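Local coordinates for protein KLLA0E03807p (Kluyveromyces lactis, PDB 3SQI) that binds DNA as the N-terminal domain of Ndc10, a platform for inner kinetochore assembly in budding yeast, at residues 25-33 against 49-57; 165-174 against 293-304. All blocks are in the same frame, centred on the assembly; numbering follows the deposited sequence.

Interaction 1: 25-33 against 49-57; sequences KYTEWLKTM and YIVKYIASH
An aromatic cluster of Tyr26, Trp29, Tyr53 and His57 fills the crossing of two N-terminal helices, 13-30 and 47-56, and illustrates how flat side chains can bind helices together through alternating edges and faces. The short segments run nearly perpendicular, at 100°, with their axes 11.2 Å apart, a gap wide enough for large rings. Tyr53 sits in the middle of the series. The edge of the Tyr26 ring is turned to its face, the two centroids 5.6 Å apart, while its own edge is directed at the face of Trp29, giving two T-shaped pairs in succession. Trp29 places its indole there by setting CG opposite its backbone nitrogen (chi1 175°), and one face of the double ring then lies against the second helix. Over the six-membered ring of Trp29 stands Tyr53 CB, in a CH-pi contact 4.0 Å from the centroid. The five-membered ring of Trp29 receives the edge of His57 with the planes at 79°, a third edge-to-face pair whose centroids are 4.8 Å apart. A weak hydrogen bond runs from His57 ND1 back to Tyr53 O. At the edge of the indole, the aliphatic part of Lys52 crosses at about a right angle, its CG 3.8 Å from Trp29 CH2.

Deeper in, the hydroxyl end of Tyr26 meets Tyr49 CB and Ile50 CG1. This hydroxyl is hydrogen-bonded to Phe44 O, which satisfies the buried polar atom, and Met71 of helix 65-76 touches both Tyr26 and Ile50. Leu30 extends the apolar packing by laying CD1 4.2 Å from Tyr49 CB, and at the outer margin Met33 CE meets Lys52 CE at 4.0 Å.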
loop_
_atom_site.group_PDB
_atom_site.type_symbol
_atom_site.label_atom_id
_atom_site.label_comp_id
_atom_site.label_asym_id
_atom_site.label_seq_id
_atom_site.Cartn_x
_atom_site.Cartn_y
_atom_site.Cartn_z
ATOM N N LYS A 25 -20.975 -6.370 27.422
ATOM C CA LYS A 25 -20.218 -7.100 26.406
ATOM C C LYS A 25 -18.741 -6.727 26.442
ATOM O O LYS A 25 -17.863 -7.588 26.546
ATOM C CB LYS A 25 -20.754 -6.772 25.007
ATOM C CG LYS A 25 -22.246 -7.005 24.785
ATOM C CD LYS A 25 -22.580 -8.485 24.648
ATOM C CE LYS A 25 -22.625 -9.176 26.004
ATOM N NZ LYS A 25 -22.661 -10.657 25.865
ATOM N N TYR A 26 -18.492 -5.427 26.345
ATOM C CA TYR A 26 -17.155 -4.891 26.154
ATOM C C TYR A 26 -16.237 -5.129 27.338
ATOM O O TYR A 26 -15.066 -5.458 27.163
ATOM C CB TYR A 26 -17.248 -3.401 25.857
ATOM C CG TYR A 26 -15.927 -2.691 25.726
ATOM C CD1 TYR A 26 -14.910 -3.192 24.916
ATOM C CD2 TYR A 26 -15.706 -1.493 26.386
ATOM C CE1 TYR A 26 -13.698 -2.522 24.792
ATOM C CE2 TYR A 26 -14.507 -0.819 26.265
ATOM C CZ TYR A 26 -13.507 -1.333 25.470
ATOM O OH TYR A 26 -12.320 -0.643 25.365
ATOM N N THR A 27 -16.758 -4.955 28.547
ATOM C CA THR A 27 -15.934 -5.168 29.733
ATOM C C THR A 27 -15.794 -6.654 30.075
ATOM O O THR A 27 -14.762 -7.092 30.600
ATOM C CB THR A 27 -16.488 -4.401 30.937
ATOM O OG1 THR A 27 -17.792 -4.899 31.256
ATOM C CG2 THR A 27 -16.568 -2.907 30.623
ATOM N N GLU A 28 -16.834 -7.426 29.772
ATOM C CA GLU A 28 -16.791 -8.873 29.952
ATOM C C GLU A 28 -15.816 -9.510 28.967
ATOM O O GLU A 28 -15.312 -10.607 29.197
ATOM C CB GLU A 28 -18.186 -9.477 29.801
ATOM C CG GLU A 28 -18.762 -10.003 31.103
ATOM C CD GLU A 28 -18.635 -9.009 32.244
ATOM O OE1 GLU A 28 -18.617 -9.450 33.413
ATOM O OE2 GLU A 28 -18.555 -7.789 31.977
ATOM N N TRP A 29 -15.579 -8.820 27.855
ATOM C CA TRP A 29 -14.512 -9.181 26.930
ATOM C C TRP A 29 -13.179 -8.723 27.505
ATOM O O TRP A 29 -12.225 -9.489 27.575
ATOM C CB TRP A 29 -14.753 -8.511 25.575
ATOM C CG TRP A 29 -13.660 -8.712 24.565
ATOM C CD1 TRP A 29 -13.383 -9.854 23.868
ATOM C CD2 TRP A 29 -12.719 -7.731 24.116
ATOM N NE1 TRP A 29 -12.321 -9.645 23.023
ATOM C CE2 TRP A 29 -11.894 -8.352 23.158
ATOM C CE3 TRP A 29 -12.488 -6.391 24.436
ATOM C CZ2 TRP A 29 -10.859 -7.677 22.519
ATOM C CZ3 TRP A 29 -11.456 -5.724 23.798
ATOM C CH2 TRP A 29 -10.657 -6.366 22.852
ATOM N N LEU A 30 -13.142 -7.466 27.934
ATOM C CA LEU A 30 -11.944 -6.824 28.466
ATOM C C LEU A 30 -11.350 -7.588 29.654
ATOM O O LEU A 30 -10.188 -7.385 30.008
ATOM C CB LEU A 30 -12.286 -5.392 28.885
ATOM C CG LEU A 30 -11.285 -4.253 28.686
ATOM C CD1 LEU A 30 -10.895 -4.105 27.223
ATOM C CD2 LEU A 30 -11.881 -2.947 29.217
ATOM N N LYS A 31 -12.149 -8.450 30.280
ATOM C CA LYS A 31 -11.630 -9.344 31.316
ATOM C C LYS A 31 -10.643 -10.336 30.710
ATOM O O LYS A 31 -9.995 -11.097 31.423
ATOM C CB LYS A 31 -12.765 -10.106 32.005
ATOM C CG LYS A 31 -13.745 -9.222 32.760
ATOM C CD LYS A 31 -13.036 -8.391 33.817
ATOM C CE LYS A 31 -14.012 -7.483 34.550
ATOM N NZ LYS A 31 -13.325 -6.598 35.535
ATOM N N THR A 32 -10.547 -10.325 29.386
ATOM C CA THR A 32 -9.708 -11.259 28.639
ATOM C C THR A 32 -8.279 -10.741 28.402
ATOM O O THR A 32 -7.419 -11.463 27.894
ATOM C CB THR A 32 -10.395 -11.629 27.294
ATOM O OG1 THR A 32 -11.380 -12.642 27.530
ATOM C CG2 THR A 32 -9.395 -12.122 26.252
ATOM N N MET A 33 -8.020 -9.501 28.803
ATOM C CA MET A 33 -6.713 -8.887 28.585
ATOM C C MET A 33 -6.080 -8.483 29.917
ATOM O O MET A 33 -6.787 -8.334 30.916
ATOM C CB MET A 33 -6.849 -7.683 27.651
ATOM C CG MET A 33 -7.651 -7.979 26.387
ATOM S SD MET A 33 -7.062 -9.453 25.530
ATOM C CE MET A 33 -8.310 -9.630 24.260
ATOM N N TYR A 49 -8.262 -0.717 22.197
ATOM C CA TYR A 49 -9.115 -1.778 22.718
ATOM C C TYR A 49 -10.472 -1.806 22.030
ATOM O O TYR A 49 -10.995 -2.879 21.738
ATOM C CB TYR A 49 -9.278 -1.629 24.231
ATOM C CG TYR A 49 -7.963 -1.441 24.965
ATOM C CD1 TYR A 49 -7.114 -2.518 25.209
ATOM C CD2 TYR A 49 -7.575 -0.188 25.423
ATOM C CE1 TYR A 49 -5.915 -2.347 25.884
ATOM C CE2 TYR A 49 -6.379 -0.008 26.095
ATOM C CZ TYR A 49 -5.553 -1.089 26.323
ATOM O OH TYR A 49 -4.365 -0.908 26.995
ATOM N N ILE A 50 -11.038 -0.629 21.766
ATOM C CA ILE A 50 -12.338 -0.530 21.097
ATOM C C ILE A 50 -12.261 -1.088 19.680
ATOM O O ILE A 50 -13.132 -1.843 19.243
ATOM C CB ILE A 50 -12.829 0.928 21.017
ATOM C CG1 ILE A 50 -12.837 1.574 22.402
ATOM C CG2 ILE A 50 -14.224 0.997 20.400
ATOM C CD1 ILE A 50 -13.203 3.035 22.376
ATOM N N VAL A 51 -11.210 -0.698 18.970
ATOM C CA VAL A 51 -10.973 -1.162 17.613
ATOM C C VAL A 51 -10.725 -2.670 17.580
ATOM O O VAL A 51 -11.332 -3.396 16.780
ATOM C CB VAL A 51 -9.792 -0.424 16.979
ATOM C CG1 VAL A 51 -9.467 -1.022 15.633
ATOM C CG2 VAL A 51 -10.103 1.059 16.848
ATOM N N LYS A 52 -9.845 -3.151 18.450
ATOM C CA LYS A 52 -9.652 -4.591 18.550
ATOM C C LYS A 52 -10.985 -5.315 18.772
ATOM O O LYS A 52 -11.308 -6.272 18.063
ATOM C CB LYS A 52 -8.664 -4.935 19.661
ATOM C CG LYS A 52 -8.432 -6.425 19.809
ATOM C CD LYS A 52 -7.158 -6.725 20.587
ATOM C CE LYS A 52 -6.979 -8.222 20.771
ATOM N NZ LYS A 52 -7.136 -8.945 19.478
ATOM N N TYR A 53 -11.756 -4.846 19.748
ATOM C CA TYR A 53 -13.054 -5.437 20.057
ATOM C C TYR A 53 -13.933 -5.514 18.823
ATOM O O TYR A 53 -14.458 -6.575 18.476
ATOM C CB TYR A 53 -13.780 -4.622 21.128
ATOM C CG TYR A 53 -15.162 -5.155 21.438
ATOM C CD1 TYR A 53 -16.302 -4.576 20.882
ATOM C CD2 TYR A 53 -15.328 -6.249 22.270
ATOM C CE1 TYR A 53 -17.572 -5.074 21.161
ATOM C CE2 TYR A 53 -16.580 -6.746 22.554
ATOM C CZ TYR A 53 -17.696 -6.163 22.000
ATOM O OH TYR A 53 -18.930 -6.686 22.298
ATOM N N ILE A 54 -14.092 -4.375 18.163
ATOM C CA ILE A 54 -15.011 -4.276 17.044
ATOM C C ILE A 54 -14.619 -5.195 15.893
ATOM O O ILE A 54 -15.453 -5.943 15.381
ATOM C CB ILE A 54 -15.141 -2.824 16.546
ATOM C CG1 ILE A 54 -15.822 -1.966 17.613
ATOM C CG2 ILE A 54 -15.931 -2.778 15.243
ATOM C CD1 ILE A 54 -15.738 -0.488 17.350
ATOM N N ALA A 55 -13.354 -5.150 15.490
ATOM C CA ALA A 55 -12.920 -5.944 14.340
ATOM C C ALA A 55 -12.831 -7.444 14.636
ATOM O O ALA A 55 -13.021 -8.268 13.740
ATOM C CB ALA A 55 -11.603 -5.428 13.808
ATOM N N SER A 56 -12.551 -7.788 15.892
ATOM C CA SER A 56 -12.376 -9.186 16.282
ATOM C C SER A 56 -13.697 -9.929 16.468
ATOM O O SER A 56 -13.705 -11.141 16.686
ATOM C CB SER A 56 -11.540 -9.294 17.561
ATOM O OG SER A 56 -12.302 -8.946 18.701
ATOM N N HIS A 57 -14.808 -9.204 16.398
ATOM C CA HIS A 57 -16.123 -9.818 16.555
ATOM C C HIS A 57 -16.981 -9.623 15.316
ATOM O O HIS A 57 -17.403 -8.508 15.021
ATOM C CB HIS A 57 -16.846 -9.220 17.755
ATOM C CG HIS A 57 -16.224 -9.569 19.068
ATOM N ND1 HIS A 57 -14.973 -9.136 19.437
ATOM C CD2 HIS A 57 -16.691 -10.306 20.108
ATOM C CE1 HIS A 57 -14.687 -9.592 20.645
ATOM N NE2 HIS A 57 -15.717 -10.306 21.071
#

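Interaction 2: 165-174 against 293-304; sequences QCILDDENGK and ESDSENTIGIPD
Lys174 and Asp304 approach from opposite directions, and their salt bridge shows how one long side chain can bind several points of an irregular loop at once. The contact joins two parts of the CBF3 subunit domain 2 family region. The lysine chain, bent at chi2 and chi3, carries NZ into the loop 293-304. There Lys174 NZ donates to the syn lone pair of Asp304 OD2 at 3.1 Å and, almost in line with the carbonyl bond, to Asp295 O at 2.7 Å; a weaker bond goes to Asn298 O. The buried ammonium is thus gripped by one carboxylate and by backbone oxygens, an environment likely to favour its charged form. Within the loop, Asn298 ND2 donates to Asp295 OD2, also on the syn side, with the acceptor tilted 22° out of the amide plane.

Ile167 works alongside by apolar contact: CG1 and CG2 both lie 3.8 Å from Thr299 CG2, the two side chains slanting across one another. At the start of the strand, the extended Gln165 crosses Ile300 at about a right angle. At the other end, Asn172 lies against the backbone at Ser296, its amide less surely placed; an Asx motif joins Asn172 N to Asp169 OD1.

A G1 bulge at Gly173 and Lys174 closes the hairpin of strands 165-169 and 174-179. Its edge strand sends Cys166 and Leu168 away from the loop, onto helix 332-355.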
loop_
_atom_site.group_PDB
_atom_site.type_symbol
_atom_site.label_atom_id
_atom_site.label_comp_id
_atom_site.label_asym_id
_atom_site.label_seq_id
_atom_site.Cartn_x
_atom_site.Cartn_y
_atom_site.Cartn_z
ATOM N N GLN A 165 10.909 2.414 6.166
ATOM C CA GLN A 165 11.392 1.395 7.094
ATOM C C GLN A 165 10.946 0.024 6.624
ATOM O O GLN A 165 9.741 -0.241 6.557
ATOM C CB GLN A 165 10.865 1.650 8.516
ATOM C CG GLN A 165 11.216 3.026 9.089
ATOM C CD GLN A 165 10.500 3.339 10.405
ATOM O OE1 GLN A 165 9.574 2.640 10.815
ATOM N NE2 GLN A 165 10.930 4.405 11.063
ATOM N N CYS A 166 11.897 -0.844 6.298
ATOM C CA CYS A 166 11.528 -2.188 5.907
ATOM C C CYS A 166 10.997 -2.965 7.102
ATOM O O CYS A 166 11.570 -2.930 8.187
ATOM C CB CYS A 166 12.711 -2.914 5.297
ATOM S SG CYS A 166 12.213 -4.400 4.394
ATOM N N ILE A 167 9.883 -3.649 6.890
ATOM C CA ILE A 167 9.344 -4.568 7.867
ATOM C C ILE A 167 9.640 -5.973 7.393
ATOM O O ILE A 167 9.107 -6.429 6.375
ATOM C CB ILE A 167 7.820 -4.408 8.023
ATOM C CG1 ILE A 167 7.500 -3.075 8.698
ATOM C CG2 ILE A 167 7.238 -5.575 8.818
ATOM C CD1 ILE A 167 8.330 -2.828 9.945
ATOM N N LEU A 168 10.520 -6.648 8.116
ATOM C CA LEU A 168 10.699 -8.067 7.913
ATOM C C LEU A 168 10.564 -8.729 9.264
ATOM O O LEU A 168 11.414 -8.574 10.138
ATOM C CB LEU A 168 12.061 -8.356 7.284
ATOM C CG LEU A 168 12.179 -7.774 5.872
ATOM C CD1 LEU A 168 13.610 -7.807 5.358
ATOM C CD2 LEU A 168 11.246 -8.512 4.928
ATOM N N ASP A 169 9.465 -9.452 9.425
ATOM C CA ASP A 169 9.228 -10.255 10.605
ATOM C C ASP A 169 8.862 -11.634 10.098
ATOM O O ASP A 169 7.796 -11.825 9.508
ATOM C CB ASP A 169 8.079 -9.661 11.426
ATOM C CG ASP A 169 7.543 -10.625 12.477
ATOM O OD1 ASP A 169 8.233 -11.616 12.800
ATOM O OD2 ASP A 169 6.427 -10.384 12.987
ATOM N N ASP A 170 9.755 -12.595 10.311
ATOM C CA ASP A 170 9.484 -13.963 9.899
ATOM C C ASP A 170 8.903 -14.790 11.041
ATOM O O ASP A 170 8.461 -15.921 10.840
ATOM C CB ASP A 170 10.722 -14.604 9.273
ATOM C CG ASP A 170 11.057 -14.006 7.910
ATOM O OD1 ASP A 170 10.689 -12.835 7.662
ATOM O OD2 ASP A 170 11.684 -14.706 7.084
ATOM N N GLU A 171 8.893 -14.213 12.240
ATOM C CA GLU A 171 8.209 -14.840 13.363
ATOM C C GLU A 171 6.713 -14.895 13.075
ATOM O O GLU A 171 6.091 -15.949 13.209
ATOM C CB GLU A 171 8.472 -14.081 14.664
ATOM C CG GLU A 171 7.423 -14.338 15.737
ATOM C CD GLU A 171 8.004 -14.347 17.142
ATOM O OE1 GLU A 171 9.248 -14.381 17.276
ATOM O OE2 GLU A 171 7.216 -14.331 18.114
ATOM N N ASN A 172 6.145 -13.752 12.689
ATOM C CA ASN A 172 4.732 -13.666 12.308
ATOM C C ASN A 172 4.477 -13.718 10.796
ATOM O O ASN A 172 3.330 -13.635 10.351
ATOM C CB ASN A 172 4.084 -12.404 12.886
ATOM C CG ASN A 172 4.400 -12.201 14.355
ATOM O OD1 ASN A 172 3.904 -12.929 15.224
ATOM N ND2 ASN A 172 5.219 -11.197 14.643
ATOM N N GLY A 173 5.542 -13.841 10.009
ATOM C CA GLY A 173 5.402 -13.925 8.567
ATOM C C GLY A 173 4.873 -12.656 7.927
ATOM O O GLY A 173 3.831 -12.673 7.280
ATOM N N LYS A 174 5.572 -11.544 8.123
ATOM C CA LYS A 174 5.168 -10.278 7.513
ATOM C C LYS A 174 6.336 -9.595 6.810
ATOM O O LYS A 174 7.483 -9.712 7.239
ATOM C CB LYS A 174 4.597 -9.341 8.578
ATOM C CG LYS A 174 3.399 -9.910 9.302
ATOM C CD LYS A 174 3.349 -9.478 10.761
ATOM C CE LYS A 174 3.368 -7.964 10.911
ATOM N NZ LYS A 174 2.648 -7.545 12.155
ATOM N N GLU A 293 9.686 -2.598 12.704
ATOM C CA GLU A 293 9.249 -2.555 14.096
ATOM C C GLU A 293 7.762 -2.886 14.237
ATOM O O GLU A 293 6.919 -2.009 14.080
ATOM C CB GLU A 293 9.532 -1.174 14.698
ATOM C CG GLU A 293 9.018 -0.996 16.123
ATOM C CD GLU A 293 9.782 -1.835 17.129
ATOM O OE1 GLU A 293 10.980 -2.092 16.895
ATOM O OE2 GLU A 293 9.184 -2.239 18.150
ATOM N N SER A 294 7.449 -4.141 14.552
ATOM C CA SER A 294 6.062 -4.590 14.618
ATOM C C SER A 294 5.851 -5.640 15.701
ATOM O O SER A 294 6.735 -5.897 16.520
ATOM C CB SER A 294 5.625 -5.175 13.273
ATOM O OG SER A 294 6.204 -6.451 13.052
ATOM N N ASP A 295 4.666 -6.243 15.690
ATOM C CA ASP A 295 4.325 -7.357 16.574
ATOM C C ASP A 295 3.212 -8.209 15.950
ATOM O O ASP A 295 2.850 -8.014 14.788
ATOM C CB ASP A 295 3.917 -6.868 17.970
ATOM C CG ASP A 295 2.740 -5.903 17.937
ATOM O OD1 ASP A 295 1.816 -6.065 18.766
ATOM O OD2 ASP A 295 2.752 -4.974 17.100
ATOM N N SER A 296 2.649 -9.133 16.721
ATOM C CA SER A 296 1.699 -10.079 16.149
ATOM C C SER A 296 0.562 -9.413 15.379
ATOM O O SER A 296 0.387 -9.690 14.192
ATOM C CB SER A 296 1.141 -11.027 17.218
ATOM O OG SER A 296 1.314 -10.507 18.527
ATOM N N GLU A 297 -0.206 -8.550 16.045
ATOM C CA GLU A 297 -1.422 -7.977 15.444
ATOM C C GLU A 297 -1.332 -6.563 14.832
ATOM O O GLU A 297 -2.327 -6.065 14.292
ATOM C CB GLU A 297 -2.584 -8.026 16.440
ATOM C CG GLU A 297 -3.048 -9.427 16.787
ATOM C CD GLU A 297 -3.616 -9.520 18.194
ATOM O OE1 GLU A 297 -3.917 -8.465 18.794
ATOM O OE2 GLU A 297 -3.757 -10.653 18.701
ATOM N N ASN A 298 -0.172 -5.911 14.929
ATOM C CA ASN A 298 0.013 -4.592 14.313
ATOM C C ASN A 298 1.427 -4.371 13.790
ATOM O O ASN A 298 2.373 -5.032 14.228
ATOM C CB ASN A 298 -0.383 -3.442 15.255
ATOM C CG ASN A 298 -0.980 -3.926 16.554
ATOM O OD1 ASN A 298 -2.196 -4.072 16.674
ATOM N ND2 ASN A 298 -0.124 -4.178 17.541
ATOM N N THR A 299 1.586 -3.432 12.865
ATOM C CA THR A 299 2.884 -3.302 12.224
ATOM C C THR A 299 3.659 -2.053 12.627
ATOM O O THR A 299 4.612 -2.148 13.392
ATOM C CB THR A 299 2.768 -3.439 10.713
ATOM O OG1 THR A 299 1.730 -4.383 10.427
ATOM C CG2 THR A 299 4.063 -3.951 10.129
ATOM N N ILE A 300 3.274 -0.882 12.139
ATOM C CA ILE A 300 4.021 0.309 12.552
ATOM C C ILE A 300 3.317 0.957 13.741
ATOM O O ILE A 300 3.829 0.898 14.852
ATOM C CB ILE A 300 4.418 1.300 11.380
ATOM C CG1 ILE A 300 5.644 2.144 11.786
ATOM C CG2 ILE A 300 3.208 2.158 10.839
ATOM C CD1 ILE A 300 6.989 1.373 11.785
ATOM N N GLY A 301 2.173 1.589 13.521
ATOM C CA GLY A 301 1.249 1.835 14.611
ATOM C C GLY A 301 -0.025 1.024 14.465
ATOM O O GLY A 301 -0.879 1.039 15.338
ATOM N N ILE A 302 -0.122 0.295 13.360
ATOM C CA ILE A 302 -1.402 -0.047 12.744
ATOM C C ILE A 302 -1.833 -1.504 12.834
ATOM O O ILE A 302 -1.063 -2.401 12.510
ATOM C CB ILE A 302 -1.373 0.364 11.275
ATOM C CG1 ILE A 302 -0.987 1.839 11.167
ATOM C CG2 ILE A 302 -2.696 0.093 10.618
ATOM C CD1 ILE A 302 -0.623 2.284 9.792
ATOM N N PRO A 303 -3.071 -1.743 13.281
ATOM C CA PRO A 303 -3.657 -3.085 13.249
ATOM C C PRO A 303 -3.486 -3.667 11.858
ATOM O O PRO A 303 -3.571 -2.920 10.885
ATOM C CB PRO A 303 -5.141 -2.820 13.504
ATOM C CG PRO A 303 -5.172 -1.539 14.243
ATOM C CD PRO A 303 -4.047 -0.723 13.693
ATOM N N ASP A 304 -3.246 -4.969 11.758
ATOM C CA ASP A 304 -2.923 -5.575 10.470
ATOM C C ASP A 304 -4.103 -5.615 9.494
ATOM O O ASP A 304 -3.904 -5.507 8.291
ATOM C CB ASP A 304 -2.310 -6.971 10.652
ATOM C CG ASP A 304 -0.869 -6.920 11.158
ATOM O OD1 ASP A 304 -0.238 -5.844 11.049
ATOM O OD2 ASP A 304 -0.364 -7.956 11.656
#

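In the fold
Interactions 1 and 2 follow one another along the chain, with centres about 21 Å apart on the same side of the chain's centre. A weak, long ion pair bridges them, Lys52 NZ lying 3.3 Å from Glu297 OE1, so that the lysine flanking the aromatic cluster also faces the loop gripped by Lys174. A second link is apolar: Phe305, next to the Asp304 of interaction 2, packs against Val51 and Ala55 of helix 47-56. Neither contact reaches the bound DNA, whose nearest atoms are about 31 Å from interaction 1 and about 24 Å from interaction 2. Together they connect the N-terminal helices with the hairpin region.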